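PDB 3ALU: lectin CEL-IV, C-type from Cucumaria echinata, which binds galactose-containing carbohydrates such as raffinose through a calcium-dependent C-type lectin domain and assembles as a tetramer. Local coordinates for residues L51-S56 and D100-D105. Sequence-based numbering, arbitrary orientation.
Sequences LASIHS and DGSSVD
H55 NE2 donates to S102 OG over 2.9 Å, with the hydroxyl only 11° out of the imidazole plane, joining two loops of the C-type lectin fold: one leads from strand 45-51 into helix 57-70, the other leaves strand 96-98. S102 OG passes the bond on, donating to D100 OD2 at 2.7 Å on the syn side of the carboxylate. The same oxygen accepts the S102 backbone N at 3.0 Å, from above the carboxylate plane, closing an Asx turn. Two bonds from one residue thus hold D100 OD2 and help fix the rotation of the carboxylate. Its other oxygen, D100 OD1, receives S53 OG at 2.6 Å, although the position of that hydroxyl is less certain. Q148 NE2 also donates to D100 OD1, while Q148 OE1 takes the S53 backbone N, tying both loops to strand 143-148. D105 comes to the edge of the H55 ring too closely in the model for its exact place to be trusted. W98 meets the H55 ring at about 60° and also touches S53, I54 and V104, while I54 turns away to pack on helix 57-70. At the far end a water donates to L51 O at 2.8 Å and accepts from D100 N.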
ATOM      1  N   LEU A  51      -7.309   5.852  20.880  1.00 11.55           N
ATOM      2  CA  LEU A  51      -7.036   7.261  20.659  1.00 10.57           C
ATOM      3  C   LEU A  51      -5.572   7.356  20.216  1.00 11.89           C
ATOM      4  O   LEU A  51      -4.735   6.534  20.606  1.00 12.18           O
ATOM      5  CB  LEU A  51      -7.257   8.051  21.927  1.00 11.34           C
ATOM      6  CG  LEU A  51      -8.708   8.315  22.294  1.00 10.10           C
ATOM      7  CD1 LEU A  51      -8.806   8.759  23.759  1.00 12.56           C
ATOM      8  CD2 LEU A  51      -9.273   9.374  21.386  1.00 11.25           C
ATOM      9  N   ALA A  52      -5.261   8.379  19.401  1.00 10.23           N
ATOM     10  CA  ALA A  52      -3.963   8.487  18.770  1.00 10.49           C
ATOM     11  C   ALA A  52      -2.850   8.675  19.797  1.00 11.30           C
ATOM     12  O   ALA A  52      -3.028   9.431  20.732  1.00 11.18           O
ATOM     13  CB  ALA A  52      -3.960   9.670  17.811  1.00 12.47           C
ATOM     14  N   SER A  53      -1.724   8.020  19.572  1.00 11.06           N
ATOM     15  CA  SER A  53      -0.488   8.350  20.332  1.00 11.82           C
ATOM     16  C   SER A  53       0.447   9.122  19.404  1.00 12.35           C
ATOM     17  O   SER A  53       0.232   9.076  18.209  1.00 14.49           O
ATOM     18  CB  SER A  53       0.171   7.109  20.847  1.00 12.12           C
ATOM     19  OG  SER A  53       0.630   6.201  19.831  1.00 12.40           O
ATOM     20  N   ILE A  54       1.461   9.822  19.960  1.00 12.70           N
ATOM     21  CA  ILE A  54       2.260  10.776  19.158  1.00 12.40           C
ATOM     22  C   ILE A  54       3.695  10.598  19.606  1.00 13.00           C
ATOM     23  O   ILE A  54       3.956  10.637  20.829  1.00 12.77           O
ATOM     24  CB  ILE A  54       1.783  12.230  19.376  1.00 11.69           C
ATOM     25  CG1 ILE A  54       0.262  12.358  19.058  1.00 12.56           C
ATOM     26  CG2 ILE A  54       2.640  13.229  18.556  1.00 10.80           C
ATOM     27  CD1 ILE A  54      -0.375  13.723  19.399  1.00 11.69           C
ATOM     28  N   HIS A  55       4.615  10.401  18.647  1.00 12.63           N
ATOM     29  CA  HIS A  55       5.981   9.955  19.016  1.00 13.66           C
ATOM     30  C   HIS A  55       7.104  10.782  18.448  1.00 14.40           C
ATOM     31  O   HIS A  55       8.288  10.443  18.617  1.00 14.83           O
ATOM     32  CB  HIS A  55       6.140   8.501  18.650  1.00 14.20           C
ATOM     33  CG  HIS A  55       5.245   7.650  19.460  1.00 14.49           C
ATOM     34  ND1 HIS A  55       4.027   7.186  18.993  1.00 19.26           N
ATOM     35  CD2 HIS A  55       5.314   7.313  20.760  1.00 10.86           C
ATOM     36  CE1 HIS A  55       3.424   6.521  19.964  1.00 14.00           C
ATOM     37  NE2 HIS A  55       4.177   6.592  21.048  1.00 18.85           N
ATOM     38  N   SER A  56       6.741  11.882  17.807  1.00 13.09           N
ATOM     39  CA  SER A  56       7.747  12.779  17.214  1.00 14.14           C
ATOM     40  C   SER A  56       7.160  14.139  16.894  1.00 13.84           C
ATOM     41  O   SER A  56       5.927  14.300  16.786  1.00 14.15           O
ATOM     42  CB  SER A  56       8.366  12.170  15.926  1.00 15.10           C
ATOM     43  OG  SER A  56       7.449  12.267  14.830  1.00 16.12           O
ATOM     44  N   ASP A 100      -2.613   3.148  23.853  1.00 13.14           N
ATOM     45  CA  ASP A 100      -2.124   2.051  23.028  1.00 15.01           C
ATOM     46  C   ASP A 100      -0.917   1.315  23.620  1.00 15.50           C
ATOM     47  O   ASP A 100      -0.423   0.373  23.006  1.00 16.54           O
ATOM     48  CB  ASP A 100      -1.888   2.482  21.559  1.00 13.35           C
ATOM     49  CG  ASP A 100      -0.718   3.434  21.396  1.00 15.80           C
ATOM     50  OD1 ASP A 100      -0.437   3.824  20.234  1.00 16.24           O
ATOM     51  OD2 ASP A 100      -0.081   3.805  22.399  1.00 14.15           O
ATOM     52  N   GLY A 101      -0.446   1.737  24.792  1.00 15.77           N
ATOM     53  CA  GLY A 101       0.664   1.054  25.459  1.00 15.43           C
ATOM     54  C   GLY A 101       2.025   1.395  24.909  1.00 15.84           C
ATOM     55  O   GLY A 101       3.024   0.817  25.354  1.00 16.75           O
ATOM     56  N   SER A 102       2.087   2.357  23.979  1.00 14.59           N
ATOM     57  CA  SER A 102       3.376   2.767  23.405  1.00 15.98           C
ATOM     58  C   SER A 102       4.146   3.673  24.392  1.00 16.26           C
ATOM     59  O   SER A 102       3.571   4.199  25.346  1.00 15.81           O
ATOM     60  CB  SER A 102       3.179   3.473  22.041  1.00 15.58           C
ATOM     61  OG  SER A 102       2.428   4.659  22.226  1.00 16.63           O
ATOM     62  N   SER A 103       5.448   3.861  24.142  1.00 17.09           N
ATOM     63  CA  SER A 103       6.279   4.668  25.046  1.00 18.63           C
ATOM     64  C   SER A 103       5.932   6.135  24.915  1.00 17.97           C
ATOM     65  O   SER A 103       5.577   6.613  23.845  1.00 16.35           O
ATOM     66  CB  SER A 103       7.764   4.538  24.683  1.00 20.23           C
ATOM     67  OG  SER A 103       8.086   3.176  24.481  1.00 26.95           O
ATOM     68  N   VAL A 104       6.044   6.853  26.016  1.00 16.46           N
ATOM     69  CA  VAL A 104       5.947   8.305  25.972  1.00 16.53           C
ATOM     70  C   VAL A 104       7.366   8.809  25.721  1.00 17.13           C
ATOM     71  O   VAL A 104       8.128   9.127  26.668  1.00 18.65           O
ATOM     72  CB  VAL A 104       5.335   8.880  27.259  1.00 16.45           C
ATOM     73  CG1 VAL A 104       5.247  10.419  27.186  1.00 16.74           C
ATOM     74  CG2 VAL A 104       3.928   8.276  27.509  1.00 17.96           C
ATOM     75  N   ASP A 105       7.717   8.866  24.455  1.00 16.94           N
ATOM     76  CA  ASP A 105       9.061   9.220  24.001  1.00 17.13           C
ATOM     77  C   ASP A 105       9.072  10.586  23.300  1.00 17.60           C
ATOM     78  O   ASP A 105      10.068  10.964  22.671  1.00 19.89           O
ATOM     79  CB  ASP A 105       9.624   8.098  23.085  1.00 17.23           C
ATOM     80  CG  ASP A 105       8.704   7.723  21.908  1.00 19.18           C
ATOM     81  OD1 ASP A 105       7.611   8.314  21.719  1.00 18.31           O
ATOM     82  OD2 ASP A 105       9.092   6.798  21.147  1.00 22.13           O
TER
HETATM   83  O   HOH W   1      -2.890   5.906  22.607  1.00 14.92           O